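Local structure of MHP1 (Microbacterium liquefaciens, 2JLN) at residues A369-L373 and Y415-L419; G375-D380 and A437-I442; V407-A411 and A444-V448. The protein mediates the sodium-dependent binding and uptake of 5-aryl-substituted hydantoins, preferring the L isomer. One frame throughout, in Å; residues are numbered along the deposited sequence.

Contact 1 of 3, residues A369-L373 and Y415-L419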
loop_
_atom_site.group_PDB
_atom_site.type_symbol
_atom_site.label_atom_id
_atom_site.label_comp_id
_atom_site.label_asym_id
_atom_site.label_seq_id
_atom_site.Cartn_x
_atom_site.Cartn_y
_atom_site.Cartn_z
ATOM N N ALA A 369 6.348 3.659 -12.355
ATOM C CA ALA A 369 6.160 2.756 -13.517
ATOM C C ALA A 369 5.122 1.643 -13.259
ATOM O O ALA A 369 5.189 0.562 -13.837
ATOM C CB ALA A 369 7.492 2.144 -13.965
ATOM N N LEU A 370 4.182 1.910 -12.362
ATOM C CA LEU A 370 3.065 1.020 -12.116
ATOM C C LEU A 370 1.790 1.728 -12.583
ATOM O O LEU A 370 0.679 1.227 -12.446
ATOM C CB LEU A 370 2.983 0.687 -10.630
ATOM C CG LEU A 370 4.230 0.015 -10.072
ATOM C CD1 LEU A 370 4.024 -0.387 -8.618
ATOM C CD2 LEU A 370 4.612 -1.178 -10.927
ATOM N N GLY A 371 1.964 2.915 -13.139
ATOM C CA GLY A 371 0.836 3.674 -13.627
ATOM C C GLY A 371 0.076 2.914 -14.694
ATOM O O GLY A 371 -1.149 2.837 -14.625
ATOM N N PRO A 372 0.789 2.376 -15.706
ATOM C CA PRO A 372 0.093 1.525 -16.670
ATOM C C PRO A 372 -0.466 0.244 -16.038
ATOM O O PRO A 372 -1.521 -0.209 -16.460
ATOM C CB PRO A 372 1.181 1.216 -17.719
ATOM C CG PRO A 372 2.443 1.560 -17.050
ATOM C CD PRO A 372 2.115 2.740 -16.222
ATOM N N LEU A 373 0.196 -0.321 -15.039
ATOM C CA LEU A 373 -0.347 -1.526 -14.421
ATOM C C LEU A 373 -1.720 -1.260 -13.813
ATOM O O LEU A 373 -2.628 -2.068 -13.968
ATOM C CB LEU A 373 0.592 -2.101 -13.361
ATOM C CG LEU A 373 0.013 -3.321 -12.646
ATOM C CD1 LEU A 373 0.129 -4.554 -13.540
ATOM C CD2 LEU A 373 0.695 -3.544 -11.303
ATOM N N TYR A 415 1.531 -1.953 -22.435
ATOM C CA TYR A 415 2.339 -1.531 -21.289
ATOM C C TYR A 415 3.597 -0.722 -21.716
ATOM O O TYR A 415 3.822 0.394 -21.220
ATOM C CB TYR A 415 2.721 -2.732 -20.416
ATOM C CG TYR A 415 3.112 -2.364 -19.008
ATOM C CD1 TYR A 415 2.167 -2.346 -18.006
ATOM C CD2 TYR A 415 4.415 -2.021 -18.679
ATOM C CE1 TYR A 415 2.489 -2.008 -16.707
ATOM C CE2 TYR A 415 4.749 -1.684 -17.373
ATOM C CZ TYR A 415 3.766 -1.683 -16.397
ATOM O OH TYR A 415 4.022 -1.350 -15.099
ATOM N N ALA A 416 4.394 -1.280 -22.638
ATOM C CA ALA A 416 5.593 -0.606 -23.161
ATOM C C ALA A 416 5.281 0.770 -23.729
ATOM O O ALA A 416 5.761 1.770 -23.210
ATOM C CB ALA A 416 6.257 -1.451 -24.198
ATOM N N VAL A 417 4.463 0.816 -24.782
ATOM C CA VAL A 417 4.029 2.089 -25.362
ATOM C C VAL A 417 3.638 3.148 -24.313
ATOM O O VAL A 417 4.058 4.303 -24.416
ATOM C CB VAL A 417 2.869 1.927 -26.388
ATOM C CG1 VAL A 417 2.168 3.287 -26.654
ATOM C CG2 VAL A 417 3.369 1.269 -27.686
ATOM N N ALA A 418 2.842 2.765 -23.310
ATOM C CA ALA A 418 2.388 3.730 -22.298
ATOM C C ALA A 418 3.499 4.214 -21.347
ATOM O O ALA A 418 3.505 5.378 -20.944
ATOM C CB ALA A 418 1.191 3.200 -21.516
ATOM N N LEU A 419 4.442 3.343 -20.995
ATOM C CA LEU A 419 5.578 3.770 -20.167
ATOM C C LEU A 419 6.421 4.852 -20.900
ATOM O O LEU A 419 6.841 5.839 -20.306
ATOM C CB LEU A 419 6.442 2.561 -19.796
ATOM C CG LEU A 419 6.842 2.298 -18.346
ATOM C CD1 LEU A 419 7.936 1.225 -18.295
ATOM C CD2 LEU A 419 7.287 3.550 -17.663
#
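The break in the tenth transmembrane span, where helix 356-368 ends and helix 371-384 begins, is met by Tyr415 of the eleventh span, which reaches Ala369 and Pro372. The phenol donates from Tyr415 OH to the backbone Ala369 O at 2.6 Å. The C=O...donor angle is 149° and the hydroxyl is tilted 21° from the carbonyl plane. Ala369 is the first residue to leave the helical path, so its carbonyl sits where the regular ladder is interrupted. Proline fits the next helix's first turn, where its missing N-H costs little. Its ring covers one face of the phenol, with Pro372 CG 3.8 Å from the Tyr415 ring centroid in a CH-pi contact displaced toward the rim, and the two side chains cross at about a right angle. Tyr415 CG is anti to the backbone N (chi1 -160°), which carries the ring out from its helix, across to the break. Leu370 packs on Leu109 of helix 104-137, its side chain about 11 Å from Gly219 and from the side chain of Asn318, probable substrate-binding residues. Small alanines complete the packing: Pro372 CB meets Ala418 CB at 4.3 Å, and Ala369 CB lies 4.0 Å from Leu419 CD2.

Contact 2 of 3, residues G375-D380 and A437-I442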
loop_
_atom_site.group_PDB
_atom_site.type_symbol
_atom_site.label_atom_id
_atom_site.label_comp_id
_atom_site.label_asym_id
_atom_site.label_seq_id
_atom_site.Cartn_x
_atom_site.Cartn_y
_atom_site.Cartn_z
ATOM N N GLY A 375 -3.644 1.115 -14.718
ATOM C CA GLY A 375 -4.468 1.648 -15.787
ATOM C C GLY A 375 -5.067 0.550 -16.626
ATOM O O GLY A 375 -6.202 0.617 -17.050
ATOM N N ILE A 376 -4.283 -0.483 -16.856
ATOM C CA ILE A 376 -4.709 -1.610 -17.659
ATOM C C ILE A 376 -5.667 -2.521 -16.887
ATOM O O ILE A 376 -6.506 -3.194 -17.481
ATOM C CB ILE A 376 -3.481 -2.403 -18.139
ATOM C CG1 ILE A 376 -2.853 -1.691 -19.327
ATOM C CG2 ILE A 376 -3.850 -3.824 -18.516
ATOM C CD1 ILE A 376 -1.569 -2.307 -19.763
ATOM N N MET A 377 -5.538 -2.548 -15.564
ATOM C CA MET A 377 -6.369 -3.433 -14.761
ATOM C C MET A 377 -7.718 -2.777 -14.539
ATOM O O MET A 377 -8.738 -3.464 -14.555
ATOM C CB MET A 377 -5.719 -3.800 -13.431
ATOM C CG MET A 377 -4.583 -4.785 -13.561
ATOM S SD MET A 377 -3.918 -5.408 -11.988
ATOM C CE MET A 377 -5.066 -6.745 -11.690
ATOM N N ILE A 378 -7.741 -1.455 -14.350
ATOM C CA ILE A 378 -9.028 -0.793 -14.165
ATOM C C ILE A 378 -9.828 -0.925 -15.463
ATOM O O ILE A 378 -11.056 -1.097 -15.430
ATOM C CB ILE A 378 -8.898 0.689 -13.752
ATOM C CG1 ILE A 378 -8.470 0.800 -12.300
ATOM C CG2 ILE A 378 -10.224 1.434 -13.931
ATOM C CD1 ILE A 378 -7.907 2.166 -11.968
ATOM N N SER A 379 -9.127 -0.887 -16.596
ATOM C CA SER A 379 -9.786 -0.861 -17.900
ATOM C C SER A 379 -10.288 -2.239 -18.340
ATOM O O SER A 379 -11.423 -2.372 -18.798
ATOM C CB SER A 379 -8.858 -0.273 -18.963
ATOM O OG SER A 379 -9.564 0.019 -20.153
ATOM N N ASP A 380 -9.440 -3.255 -18.210
ATOM C CA ASP A 380 -9.844 -4.619 -18.487
ATOM C C ASP A 380 -11.136 -4.953 -17.717
ATOM O O ASP A 380 -12.132 -5.340 -18.316
ATOM C CB ASP A 380 -8.695 -5.568 -18.125
ATOM C CG ASP A 380 -8.869 -7.002 -18.688
ATOM O OD1 ASP A 380 -8.278 -7.301 -19.756
ATOM O OD2 ASP A 380 -9.559 -7.839 -18.041
ATOM N N ALA A 437 -2.273 3.985 -20.508
ATOM C CA ALA A 437 -2.529 2.553 -20.522
ATOM C C ALA A 437 -4.017 2.297 -20.550
ATOM O O ALA A 437 -4.505 1.500 -21.345
ATOM C CB ALA A 437 -1.913 1.896 -19.328
ATOM N N LEU A 438 -4.747 2.976 -19.682
ATOM C CA LEU A 438 -6.201 2.844 -19.678
ATOM C C LEU A 438 -6.768 2.994 -21.098
ATOM O O LEU A 438 -7.393 2.068 -21.611
ATOM C CB LEU A 438 -6.821 3.850 -18.712
ATOM C CG LEU A 438 -8.236 3.664 -18.204
ATOM C CD1 LEU A 438 -8.540 4.682 -17.091
ATOM C CD2 LEU A 438 -9.139 3.868 -19.368
ATOM N N LEU A 439 -6.508 4.123 -21.756
ATOM C CA LEU A 439 -7.063 4.360 -23.096
ATOM C C LEU A 439 -6.586 3.410 -24.236
ATOM O O LEU A 439 -7.402 2.977 -25.043
ATOM C CB LEU A 439 -6.946 5.841 -23.497
ATOM C CG LEU A 439 -7.785 6.800 -22.632
ATOM C CD1 LEU A 439 -7.288 8.241 -22.705
ATOM C CD2 LEU A 439 -9.265 6.726 -22.942
ATOM N N LEU A 440 -5.303 3.060 -24.311
ATOM C CA LEU A 440 -4.864 2.157 -25.376
ATOM C C LEU A 440 -5.361 0.708 -25.224
ATOM O O LEU A 440 -5.490 -0.017 -26.217
ATOM C CB LEU A 440 -3.347 2.147 -25.496
ATOM C CG LEU A 440 -2.646 3.500 -25.454
ATOM C CD1 LEU A 440 -1.124 3.311 -25.669
ATOM C CD2 LEU A 440 -3.249 4.511 -26.476
ATOM N N HIS A 441 -5.620 0.263 -23.995
ATOM C CA HIS A 441 -6.038 -1.132 -23.775
ATOM C C HIS A 441 -7.338 -1.423 -24.526
ATOM O O HIS A 441 -7.542 -2.525 -25.022
ATOM C CB HIS A 441 -6.207 -1.435 -22.272
ATOM C CG HIS A 441 -6.200 -2.891 -21.948
ATOM N ND1 HIS A 441 -5.079 -3.681 -22.096
ATOM C CD2 HIS A 441 -7.179 -3.712 -21.493
ATOM C CE1 HIS A 441 -5.369 -4.925 -21.757
ATOM N NE2 HIS A 441 -6.640 -4.973 -21.390
ATOM N N ILE A 442 -8.206 -0.421 -24.624
ATOM C CA ILE A 442 -9.508 -0.608 -25.256
ATOM C C ILE A 442 -9.458 -1.102 -26.720
ATOM O O ILE A 442 -9.955 -2.188 -27.015
ATOM C CB ILE A 442 -10.394 0.631 -25.080
ATOM C CG1 ILE A 442 -10.784 0.765 -23.613
ATOM C CG2 ILE A 442 -11.647 0.492 -25.881
ATOM C CD1 ILE A 442 -11.490 2.042 -23.309
#
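His441 NE2 donates to Asp380 OD1 across the tenth and twelfth transmembrane spans, at 3.3 Å and with an N-H...O angle of 162°. The acceptor lies near the imidazole plane and offers its anti lone pair, while the carboxylate is turned 50° from the ring; Asp380 OD2 holds a salt bridge with Arg385. A weak hydrogen bond, 3.3 Å, runs from Ser379 OG to the backbone Leu438 O, a small hydroxyl suited to a tight interface. Ile376 CG2 lies over one face of His441, 3.9 Å from the ring centroid. With CG2 anti to the backbone N, Ile376 CG1 lies beside that N and reaches Ala437 CB at 3.7 Å. A leucine in place of His441 would probably leave Asp380 OD1 without its donor from helix 429-448 and Ile376 without a flat ring to lie on. The helices come closest at Gly375, whose CA is 4.4 Å from Leu438 CA; a side chain there would run into Ala437 and Leu438. The axes of segments 375-380 and 437-442 cross at -47°. Between an imidazole and a guanidinium, the buried carboxylate is likely to stay ionised, so directed polar bonds join the helices alongside apolar packing.

Contact 3 of 3, residues V407-A411 and A444-V448; sequences VNWVA and AMRWV
Val410, in the first turn of helix 409-423, fits tightly against Ala444 and Val448 in the last turns of helix 429-448. Val410 CG1, anti to the backbone N (chi1 171°), touches Ala444 CB at 3.6 Å, where the small alanine suits the close spacing of the backbones. Val410 CB meets Val448 CG2 at 3.5 Å, the two valines sliding past each other in opposite directions. Branched, compact side chains suit such interlocking.

The outer side is looser: Trp447 contributes little, meeting Val410 CG2 obliquely with CZ3, 3.5 Å away on the rim of its six-membered ring, while the residue itself lies on the surface. On the buried flank Asn408 is the N-cap of helix 409-423. Its OD1 accepts from Ala411 N at 3.0 Å with an N-H...O angle of 162°, although the donor stands well above the amide plane. Asparagine is apt here, accepting from the first-turn N-H of Ala411, which also makes a weak bond to Asn408 O, while its ND2 makes a weak hydrogen bond to Pro97 O. Around the contact, Trp404 touches Val410, Phe98 touches Ala411, and Ala444 packs onward against Val414, one turn further along helix 409-423.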
loop_
_atom_site.group_PDB
_atom_site.type_symbol
_atom_site.label_atom_id
_atom_site.label_comp_id
_atom_site.label_asym_id
_atom_site.label_seq_id
_atom_site.Cartn_x
_atom_site.Cartn_y
_atom_site.Cartn_z
ATOM N N VAL A 407 0.661 -16.015 -22.273
ATOM C CA VAL A 407 1.086 -14.612 -22.246
ATOM C C VAL A 407 0.348 -13.768 -23.259
ATOM O O VAL A 407 0.224 -14.175 -24.403
ATOM C CB VAL A 407 2.538 -14.508 -22.634
ATOM C CG1 VAL A 407 2.915 -13.053 -22.826
ATOM C CG2 VAL A 407 3.406 -15.221 -21.602
ATOM N N ASN A 408 -0.135 -12.593 -22.868
ATOM C CA ASN A 408 -0.854 -11.744 -23.818
ATOM C C ASN A 408 0.072 -10.666 -24.363
ATOM O O ASN A 408 0.137 -9.577 -23.805
ATOM C CB ASN A 408 -2.102 -11.124 -23.163
ATOM C CG ASN A 408 -2.782 -10.055 -24.046
ATOM O OD1 ASN A 408 -2.238 -9.620 -25.068
ATOM N ND2 ASN A 408 -3.966 -9.626 -23.634
ATOM N N TRP A 409 0.792 -10.954 -25.444
ATOM C CA TRP A 409 1.790 -9.993 -25.921
ATOM C C TRP A 409 1.206 -8.632 -26.280
ATOM O O TRP A 409 1.875 -7.630 -26.078
ATOM C CB TRP A 409 2.667 -10.543 -27.048
ATOM C CG TRP A 409 3.364 -11.808 -26.665
ATOM C CD1 TRP A 409 2.944 -13.079 -26.924
ATOM C CD2 TRP A 409 4.591 -11.931 -25.929
ATOM N NE1 TRP A 409 3.839 -13.991 -26.402
ATOM C CE2 TRP A 409 4.857 -13.310 -25.786
ATOM C CE3 TRP A 409 5.482 -11.013 -25.369
ATOM C CZ2 TRP A 409 5.978 -13.794 -25.103
ATOM C CZ3 TRP A 409 6.607 -11.495 -24.710
ATOM C CH2 TRP A 409 6.841 -12.872 -24.581
ATOM N N VAL A 410 -0.036 -8.564 -26.758
ATOM C CA VAL A 410 -0.607 -7.252 -27.068
ATOM C C VAL A 410 -0.727 -6.354 -25.843
ATOM O O VAL A 410 -0.496 -5.146 -25.960
ATOM C CB VAL A 410 -1.944 -7.321 -27.806
ATOM C CG1 VAL A 410 -2.583 -5.919 -27.894
ATOM C CG2 VAL A 410 -1.732 -7.916 -29.182
ATOM N N ALA A 411 -1.065 -6.935 -24.676
ATOM C CA ALA A 411 -1.098 -6.205 -23.364
ATOM C C ALA A 411 0.268 -5.752 -22.785
ATOM O O ALA A 411 0.388 -4.626 -22.318
ATOM C CB ALA A 411 -1.868 -6.992 -22.314
ATOM N N ALA A 444 -6.644 -2.053 -28.287
ATOM C CA ALA A 444 -5.798 -3.238 -28.264
ATOM C C ALA A 444 -6.606 -4.492 -27.919
ATOM O O ALA A 444 -6.359 -5.561 -28.476
ATOM C CB ALA A 444 -4.652 -3.068 -27.294
ATOM N N MET A 445 -7.565 -4.376 -27.001
ATOM C CA MET A 445 -8.303 -5.558 -26.547
ATOM C C MET A 445 -9.413 -5.971 -27.502
ATOM O O MET A 445 -9.731 -7.159 -27.595
ATOM C CB MET A 445 -8.859 -5.397 -25.126
ATOM C CG MET A 445 -7.970 -5.982 -24.022
ATOM S SD MET A 445 -7.601 -7.748 -24.181
ATOM C CE MET A 445 -5.908 -7.598 -24.707
ATOM N N ARG A 446 -10.003 -5.012 -28.213
ATOM C CA ARG A 446 -10.983 -5.376 -29.239
ATOM C C ARG A 446 -10.327 -6.014 -30.460
ATOM O O ARG A 446 -11.003 -6.471 -31.374
ATOM C CB ARG A 446 -11.874 -4.199 -29.639
ATOM C CG ARG A 446 -13.089 -4.045 -28.719
ATOM C CD ARG A 446 -13.539 -5.418 -28.123
ATOM N NE ARG A 446 -14.836 -5.364 -27.428
ATOM C CZ ARG A 446 -15.935 -6.034 -27.802
ATOM N NH1 ARG A 446 -15.912 -6.840 -28.872
ATOM N NH2 ARG A 446 -17.063 -5.905 -27.092
ATOM N N TRP A 447 -9.004 -6.061 -30.458
ATOM C CA TRP A 447 -8.268 -6.676 -31.548
ATOM C C TRP A 447 -7.900 -8.118 -31.183
ATOM O O TRP A 447 -8.166 -9.045 -31.945
ATOM C CB TRP A 447 -7.029 -5.833 -31.886
ATOM C CG TRP A 447 -6.248 -6.358 -33.021
ATOM C CD1 TRP A 447 -6.710 -6.638 -34.269
ATOM C CD2 TRP A 447 -4.855 -6.661 -33.030
ATOM N NE1 TRP A 447 -5.689 -7.112 -35.061
ATOM C CE2 TRP A 447 -4.539 -7.138 -34.321
ATOM C CE3 TRP A 447 -3.841 -6.581 -32.070
ATOM C CZ2 TRP A 447 -3.255 -7.539 -34.678
ATOM C CZ3 TRP A 447 -2.562 -6.972 -32.425
ATOM C CH2 TRP A 447 -2.280 -7.448 -33.720
ATOM N N VAL A 448 -7.300 -8.303 -30.011
ATOM C CA VAL A 448 -7.013 -9.634 -29.488
ATOM C C VAL A 448 -8.286 -10.493 -29.411
ATOM O O VAL A 448 -8.224 -11.732 -29.452
ATOM C CB VAL A 448 -6.373 -9.523 -28.101
ATOM C CG1 VAL A 448 -6.313 -10.862 -27.402
ATOM C CG2 VAL A 448 -4.999 -8.952 -28.237
#

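Three helices and the residues just before two of them supply all the contacts: 371-384 meets 409-423 in contact 1 and 429-448 in contact 2, and helices 409-423 and 429-448 meet in contact 3. Along the chain the segments come as 369-373, 375-380, 407-411, 415-419, 437-442 and 444-448, so the contacts interleave. Contact 2 is in the middle, its centre 10 Å from that of contact 1 and 11 Å from that of contact 3, whereas contacts 1 and 3 are 15 Å apart. Pro372 packs on Ala437, and Ala411 on His441, making the trio continuous. The last three transmembrane spans thus form one packed cluster on a single side of the chain's centre, with contacts 2 and 3 away from the sodium and substrate sites.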